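Local coordinates for KLLA0E08119p (Kluyveromyces lactis, PDB 3VA7), which is the urea carboxylase part of a longer enzyme and probably carboxylates urea to urea-1-carboxylate with ATP, bicarbonate and biotin, at residues 830-842 / 850-864. Sequence-based numbering, arbitrary orientation.
Sequences KKSDLSPKVTYRQ and VEYGELEFDLNICYR
Thr839 and Glu851 form a hydrogen-bonded pair of an antiparallel hairpin: Glu851 N gives to Thr839 O at 2.7 Å, and Thr839 N returns a bond to Glu851 O. The pairing runs past the strand end, where Gly853 N meets Lys837 O almost straight (170° at the hydrogen). Gly853 has a positive phi, and a side chain here would run into Ile861 CD1. A water gives its hydrogens to the carbonyl oxygens of Glu851 and Gly853.

On the same face as Thr839, Glu851 reaches Arg841 in a salt bridge. Glu851 OE1 is met on its syn side by Arg841 NH1 at 2.8 Å, near the guanidinium plane, although the two flat groups are turned 57° apart. Arg841 CD already lies against the carboxylate, and the bend at chi3 (93°) turns the guanidinium so that NH1 reaches OE1. NE and NH2 bond to Pro671 O and Asp676, so the guanidinium is fixed on several sides; a leucine in its place would probably leave Glu851 and Asp676 without their cationic mate.

On the other face the contacts are largely apolar. Val838 CG2 meets the edge of the Tyr852 ring at CE1 (3.7 Å), its CG1 touches Val850 CG1, and Val850 CG2 lies beside Tyr840 CE2. Farther along, Pro836 packs CG on Ile861 CG1 (3.9 Å) and CD on Arg864 CD. The Arg864 guanidinium has Ser835 CA over one face, and its NH1 makes a weak bond to Leu834 O; Leu834 CD2 rests on the Asn860 amide, whose OD1 accepts from Trp921 NE1.

The hairpin belongs to a five-stranded antiparallel sheet of the carboxyltransferase region, between strands 824-828 and 889-894. Helix 901-912 packs on Val838 and Tyr840, and its Glu912 takes both Tyr852 OH and Arg864 NH2, tying strand 847-852 to helix 859-875.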
loop_
_atom_site.group_PDB
_atom_site.type_symbol
_atom_site.label_atom_id
_atom_site.label_comp_id
_atom_site.label_asym_id
_atom_site.label_seq_id
_atom_site.Cartn_x
_atom_site.Cartn_y
_atom_site.Cartn_z
ATOM N N LYS A 830 -25.920 -15.666 -34.970
ATOM C CA LYS A 830 -26.765 -14.535 -34.569
ATOM C C LYS A 830 -28.201 -14.904 -34.766
ATOM O O LYS A 830 -28.539 -15.500 -35.757
ATOM C CB LYS A 830 -26.448 -13.298 -35.421
ATOM C CG LYS A 830 -27.164 -11.993 -34.941
ATOM C CD LYS A 830 -27.026 -10.849 -35.932
ATOM C CE LYS A 830 -28.098 -9.818 -35.685
ATOM N NZ LYS A 830 -28.019 -8.694 -36.695
ATOM N N LYS A 831 -29.059 -14.574 -33.828
ATOM C CA LYS A 831 -30.431 -14.997 -33.954
ATOM C C LYS A 831 -31.322 -13.785 -34.125
ATOM O O LYS A 831 -32.222 -13.773 -34.946
ATOM C CB LYS A 831 -30.860 -15.764 -32.706
ATOM C CG LYS A 831 -30.825 -17.305 -32.792
ATOM C CD LYS A 831 -31.542 -17.874 -31.505
ATOM C CE LYS A 831 -31.188 -19.352 -31.164
ATOM N NZ LYS A 831 -32.080 -20.400 -31.819
ATOM N N SER A 832 -31.072 -12.763 -33.318
ATOM C CA SER A 832 -31.860 -11.560 -33.342
ATOM C C SER A 832 -31.009 -10.379 -32.886
ATOM O O SER A 832 -29.792 -10.489 -32.630
ATOM C CB SER A 832 -33.066 -11.718 -32.419
ATOM O OG SER A 832 -32.647 -11.653 -31.068
ATOM N N ASP A 833 -31.679 -9.240 -32.779
ATOM C CA ASP A 833 -31.023 -7.995 -32.456
ATOM C C ASP A 833 -30.405 -7.970 -31.055
ATOM O O ASP A 833 -29.290 -7.439 -30.875
ATOM C CB ASP A 833 -31.984 -6.833 -32.631
ATOM C CG ASP A 833 -31.330 -5.674 -33.356
ATOM O OD1 ASP A 833 -30.842 -5.936 -34.505
ATOM O OD2 ASP A 833 -31.290 -4.529 -32.787
ATOM N N LEU A 834 -31.119 -8.525 -30.071
ATOM C CA LEU A 834 -30.612 -8.569 -28.717
ATOM C C LEU A 834 -29.926 -9.891 -28.407
ATOM O O LEU A 834 -29.456 -10.076 -27.261
ATOM C CB LEU A 834 -31.706 -8.327 -27.683
ATOM C CG LEU A 834 -32.552 -7.075 -27.779
ATOM C CD1 LEU A 834 -33.800 -7.297 -26.991
ATOM C CD2 LEU A 834 -31.818 -5.849 -27.279
ATOM N N SER A 835 -29.857 -10.797 -29.391
ATOM C CA SER A 835 -29.227 -12.100 -29.157
ATOM C C SER A 835 -28.224 -12.437 -30.267
ATOM O O SER A 835 -28.473 -13.163 -31.214
ATOM C CB SER A 835 -30.251 -13.198 -28.818
ATOM O OG SER A 835 -30.340 -14.174 -29.826
ATOM N N PRO A 836 -27.048 -11.830 -30.127
ATOM C CA PRO A 836 -25.997 -11.825 -31.135
ATOM C C PRO A 836 -25.284 -13.161 -31.165
ATOM O O PRO A 836 -25.546 -14.046 -30.375
ATOM C CB PRO A 836 -25.049 -10.777 -30.610
ATOM C CG PRO A 836 -25.194 -10.969 -29.085
ATOM C CD PRO A 836 -26.632 -11.162 -28.869
ATOM N N LYS A 837 -24.387 -13.287 -32.112
ATOM C CA LYS A 837 -23.548 -14.421 -32.211
ATOM C C LYS A 837 -22.627 -14.485 -30.982
ATOM O O LYS A 837 -22.330 -13.474 -30.335
ATOM C CB LYS A 837 -22.838 -14.379 -33.573
ATOM C CG LYS A 837 -21.349 -14.438 -33.602
ATOM C CD LYS A 837 -20.881 -13.748 -34.862
ATOM C CE LYS A 837 -19.409 -13.876 -35.047
ATOM N NZ LYS A 837 -19.250 -15.110 -35.819
ATOM N N VAL A 838 -22.272 -15.713 -30.641
ATOM C CA VAL A 838 -21.490 -16.001 -29.505
ATOM C C VAL A 838 -20.335 -16.822 -29.985
ATOM O O VAL A 838 -20.511 -17.792 -30.758
ATOM C CB VAL A 838 -22.259 -16.769 -28.481
ATOM C CG1 VAL A 838 -21.424 -16.849 -27.195
ATOM C CG2 VAL A 838 -23.649 -16.090 -28.197
ATOM N N THR A 839 -19.139 -16.387 -29.567
ATOM C CA THR A 839 -17.903 -17.080 -29.875
ATOM C C THR A 839 -17.208 -17.441 -28.581
ATOM O O THR A 839 -16.946 -16.581 -27.762
ATOM C CB THR A 839 -17.024 -16.224 -30.747
ATOM O OG1 THR A 839 -17.846 -15.720 -31.804
ATOM C CG2 THR A 839 -15.849 -17.032 -31.340
ATOM N N TYR A 840 -16.942 -18.732 -28.424
ATOM C CA TYR A 840 -16.335 -19.299 -27.262
ATOM C C TYR A 840 -14.884 -19.626 -27.612
ATOM O O TYR A 840 -14.625 -20.419 -28.546
ATOM C CB TYR A 840 -17.112 -20.552 -26.851
ATOM C CG TYR A 840 -18.553 -20.275 -26.403
ATOM C CD1 TYR A 840 -19.643 -20.340 -27.305
ATOM C CD2 TYR A 840 -18.824 -19.951 -25.079
ATOM C CE1 TYR A 840 -20.955 -20.080 -26.867
ATOM C CE2 TYR A 840 -20.129 -19.723 -24.636
ATOM C CZ TYR A 840 -21.192 -19.771 -25.531
ATOM O OH TYR A 840 -22.476 -19.503 -25.020
ATOM N N ARG A 841 -13.940 -18.985 -26.903
ATOM C CA ARG A 841 -12.517 -19.221 -27.152
ATOM C C ARG A 841 -11.807 -19.791 -25.927
ATOM O O ARG A 841 -12.063 -19.407 -24.770
ATOM C CB ARG A 841 -11.771 -17.984 -27.670
ATOM C CG ARG A 841 -12.559 -17.140 -28.598
ATOM C CD ARG A 841 -11.875 -15.841 -29.011
ATOM N NE ARG A 841 -11.177 -16.113 -30.233
ATOM C CZ ARG A 841 -11.563 -15.643 -31.390
ATOM N NH1 ARG A 841 -12.628 -14.860 -31.451
ATOM N NH2 ARG A 841 -10.873 -15.956 -32.472
ATOM N N GLN A 842 -10.967 -20.767 -26.210
ATOM C CA GLN A 842 -10.193 -21.358 -25.199
ATOM C C GLN A 842 -9.161 -20.315 -24.781
ATOM O O GLN A 842 -8.455 -19.779 -25.629
ATOM C CB GLN A 842 -9.479 -22.546 -25.828
ATOM C CG GLN A 842 -8.397 -23.152 -24.958
ATOM C CD GLN A 842 -7.809 -24.389 -25.607
ATOM O OE1 GLN A 842 -7.942 -25.512 -25.096
ATOM N NE2 GLN A 842 -7.176 -24.190 -26.756
ATOM N N VAL A 850 -15.868 -15.832 -23.463
ATOM C CA VAL A 850 -17.141 -15.748 -24.235
ATOM C C VAL A 850 -17.200 -14.386 -24.922
ATOM O O VAL A 850 -17.190 -13.336 -24.251
ATOM C CB VAL A 850 -18.409 -15.865 -23.289
ATOM C CG1 VAL A 850 -19.684 -15.807 -24.041
ATOM C CG2 VAL A 850 -18.396 -17.121 -22.504
ATOM N N GLU A 851 -17.268 -14.368 -26.239
ATOM C CA GLU A 851 -17.307 -13.095 -26.973
ATOM C C GLU A 851 -18.620 -12.815 -27.719
ATOM O O GLU A 851 -19.023 -13.562 -28.595
ATOM C CB GLU A 851 -16.160 -13.048 -27.981
ATOM C CG GLU A 851 -14.809 -12.985 -27.351
ATOM C CD GLU A 851 -13.762 -12.979 -28.419
ATOM O OE1 GLU A 851 -14.075 -13.410 -29.553
ATOM O OE2 GLU A 851 -12.635 -12.549 -28.133
ATOM N N TYR A 852 -19.273 -11.727 -27.392
ATOM C CA TYR A 852 -20.486 -11.360 -28.121
ATOM C C TYR A 852 -20.315 -10.500 -29.387
ATOM O O TYR A 852 -19.477 -9.589 -29.456
ATOM C CB TYR A 852 -21.480 -10.678 -27.179
ATOM C CG TYR A 852 -22.053 -11.600 -26.128
ATOM C CD1 TYR A 852 -22.702 -12.820 -26.475
ATOM C CD2 TYR A 852 -21.964 -11.275 -24.811
ATOM C CE1 TYR A 852 -23.257 -13.639 -25.501
ATOM C CE2 TYR A 852 -22.513 -12.093 -23.842
ATOM C CZ TYR A 852 -23.148 -13.260 -24.180
ATOM O OH TYR A 852 -23.638 -14.033 -23.154
ATOM N N GLY A 853 -21.149 -10.800 -30.369
ATOM C CA GLY A 853 -21.375 -9.950 -31.505
ATOM C C GLY A 853 -20.307 -10.116 -32.540
ATOM O O GLY A 853 -19.457 -10.990 -32.411
ATOM N N GLU A 854 -20.381 -9.277 -33.570
ATOM C CA GLU A 854 -19.249 -8.990 -34.423
ATOM C C GLU A 854 -18.311 -8.028 -33.648
ATOM O O GLU A 854 -18.628 -7.606 -32.516
ATOM C CB GLU A 854 -19.730 -8.397 -35.767
ATOM C CG GLU A 854 -20.787 -9.263 -36.522
ATOM C CD GLU A 854 -20.195 -10.514 -37.194
ATOM O OE1 GLU A 854 -18.960 -10.554 -37.396
ATOM O OE2 GLU A 854 -20.959 -11.468 -37.513
ATOM N N LEU A 855 -17.141 -7.735 -34.213
ATOM C CA LEU A 855 -16.145 -6.898 -33.504
ATOM C C LEU A 855 -16.605 -5.406 -33.511
ATOM O O LEU A 855 -16.323 -4.611 -34.427
ATOM C CB LEU A 855 -14.699 -7.133 -34.004
ATOM C CG LEU A 855 -14.133 -8.583 -34.206
ATOM C CD1 LEU A 855 -12.657 -8.590 -34.680
ATOM C CD2 LEU A 855 -14.310 -9.572 -33.009
ATOM N N GLU A 856 -17.342 -5.065 -32.459
ATOM C CA GLU A 856 -18.307 -3.992 -32.505
ATOM C C GLU A 856 -18.825 -3.726 -31.085
ATOM O O GLU A 856 -18.960 -4.666 -30.258
ATOM C CB GLU A 856 -19.481 -4.440 -33.345
ATOM C CG GLU A 856 -20.390 -3.344 -33.762
ATOM C CD GLU A 856 -19.895 -2.678 -35.025
ATOM O OE1 GLU A 856 -20.711 -1.938 -35.643
ATOM O OE2 GLU A 856 -18.699 -2.909 -35.396
ATOM N N PHE A 857 -19.105 -2.463 -30.788
ATOM C CA PHE A 857 -19.656 -2.152 -29.522
ATOM C C PHE A 857 -21.138 -1.986 -29.765
ATOM O O PHE A 857 -21.546 -1.539 -30.851
ATOM C CB PHE A 857 -19.068 -0.884 -28.932
ATOM C CG PHE A 857 -19.896 -0.315 -27.851
ATOM C CD1 PHE A 857 -19.827 -0.830 -26.573
ATOM C CD2 PHE A 857 -20.801 0.715 -28.123
ATOM C CE1 PHE A 857 -20.611 -0.311 -25.557
ATOM C CE2 PHE A 857 -21.636 1.241 -27.110
ATOM C CZ PHE A 857 -21.552 0.721 -25.820
ATOM N N ASP A 858 -21.909 -2.340 -28.730
ATOM C CA ASP A 858 -23.346 -2.272 -28.674
ATOM C C ASP A 858 -23.683 -2.347 -27.181
ATOM O O ASP A 858 -23.414 -3.360 -26.547
ATOM C CB ASP A 858 -23.932 -3.470 -29.452
ATOM C CG ASP A 858 -25.451 -3.527 -29.400
ATOM O OD1 ASP A 858 -26.061 -4.216 -30.256
ATOM O OD2 ASP A 858 -26.034 -2.915 -28.482
ATOM N N LEU A 859 -24.235 -1.279 -26.610
ATOM C CA LEU A 859 -24.636 -1.292 -25.203
ATOM C C LEU A 859 -25.459 -2.508 -24.766
ATOM O O LEU A 859 -25.309 -2.961 -23.623
ATOM C CB LEU A 859 -25.454 -0.067 -24.851
ATOM C CG LEU A 859 -24.919 1.008 -23.905
ATOM C CD1 LEU A 859 -26.020 1.983 -23.601
ATOM C CD2 LEU A 859 -24.369 0.430 -22.638
ATOM N N ASN A 860 -26.337 -3.028 -25.638
ATOM C CA ASN A 860 -27.188 -4.149 -25.245
ATOM C C ASN A 860 -26.401 -5.378 -24.781
ATOM O O ASN A 860 -26.725 -6.010 -23.747
ATOM C CB ASN A 860 -28.159 -4.507 -26.354
ATOM C CG ASN A 860 -29.373 -3.583 -26.374
ATOM O OD1 ASN A 860 -29.929 -3.205 -25.329
ATOM N ND2 ASN A 860 -29.762 -3.185 -27.568
ATOM N N ILE A 861 -25.372 -5.708 -25.555
ATOM C CA ILE A 861 -24.422 -6.731 -25.208
ATOM C C ILE A 861 -23.820 -6.572 -23.769
ATOM O O ILE A 861 -23.515 -7.558 -23.084
ATOM C CB ILE A 861 -23.383 -6.808 -26.340
ATOM C CG1 ILE A 861 -24.013 -7.555 -27.527
ATOM C CG2 ILE A 861 -22.122 -7.424 -25.882
ATOM C CD1 ILE A 861 -23.123 -7.602 -28.820
ATOM N N CYS A 862 -23.702 -5.358 -23.280
ATOM C CA CYS A 862 -23.197 -5.165 -21.938
ATOM C C CYS A 862 -24.228 -5.622 -20.963
ATOM O O CYS A 862 -23.894 -6.201 -19.934
ATOM C CB CYS A 862 -22.843 -3.663 -21.635
ATOM S SG CYS A 862 -21.678 -2.987 -22.834
ATOM N N TYR A 863 -25.495 -5.318 -21.236
ATOM C CA TYR A 863 -26.522 -5.784 -20.331
ATOM C C TYR A 863 -26.595 -7.318 -20.391
ATOM O O TYR A 863 -26.762 -7.993 -19.356
ATOM C CB TYR A 863 -27.862 -5.146 -20.589
ATOM C CG TYR A 863 -28.800 -5.477 -19.473
ATOM C CD1 TYR A 863 -28.492 -5.128 -18.159
ATOM C CD2 TYR A 863 -29.974 -6.214 -19.717
ATOM C CE1 TYR A 863 -29.344 -5.470 -17.123
ATOM C CE2 TYR A 863 -30.853 -6.555 -18.676
ATOM C CZ TYR A 863 -30.530 -6.186 -17.397
ATOM O OH TYR A 863 -31.394 -6.530 -16.362
ATOM N N ARG A 864 -26.349 -7.851 -21.578
ATOM C CA ARG A 864 -26.435 -9.269 -21.808
ATOM C C ARG A 864 -25.397 -10.037 -21.001
ATOM O O ARG A 864 -25.695 -11.147 -20.469
ATOM C CB ARG A 864 -26.315 -9.576 -23.307
ATOM C CG ARG A 864 -26.231 -11.048 -23.647
ATOM C CD ARG A 864 -26.552 -11.236 -25.097
ATOM N NE ARG A 864 -26.951 -12.617 -25.305
ATOM C CZ ARG A 864 -28.211 -13.073 -25.441
ATOM N NH1 ARG A 864 -29.274 -12.257 -25.464
ATOM N NH2 ARG A 864 -28.396 -14.389 -25.555
HETATM O O HOH W 1 -18.792 -13.574 -31.227
#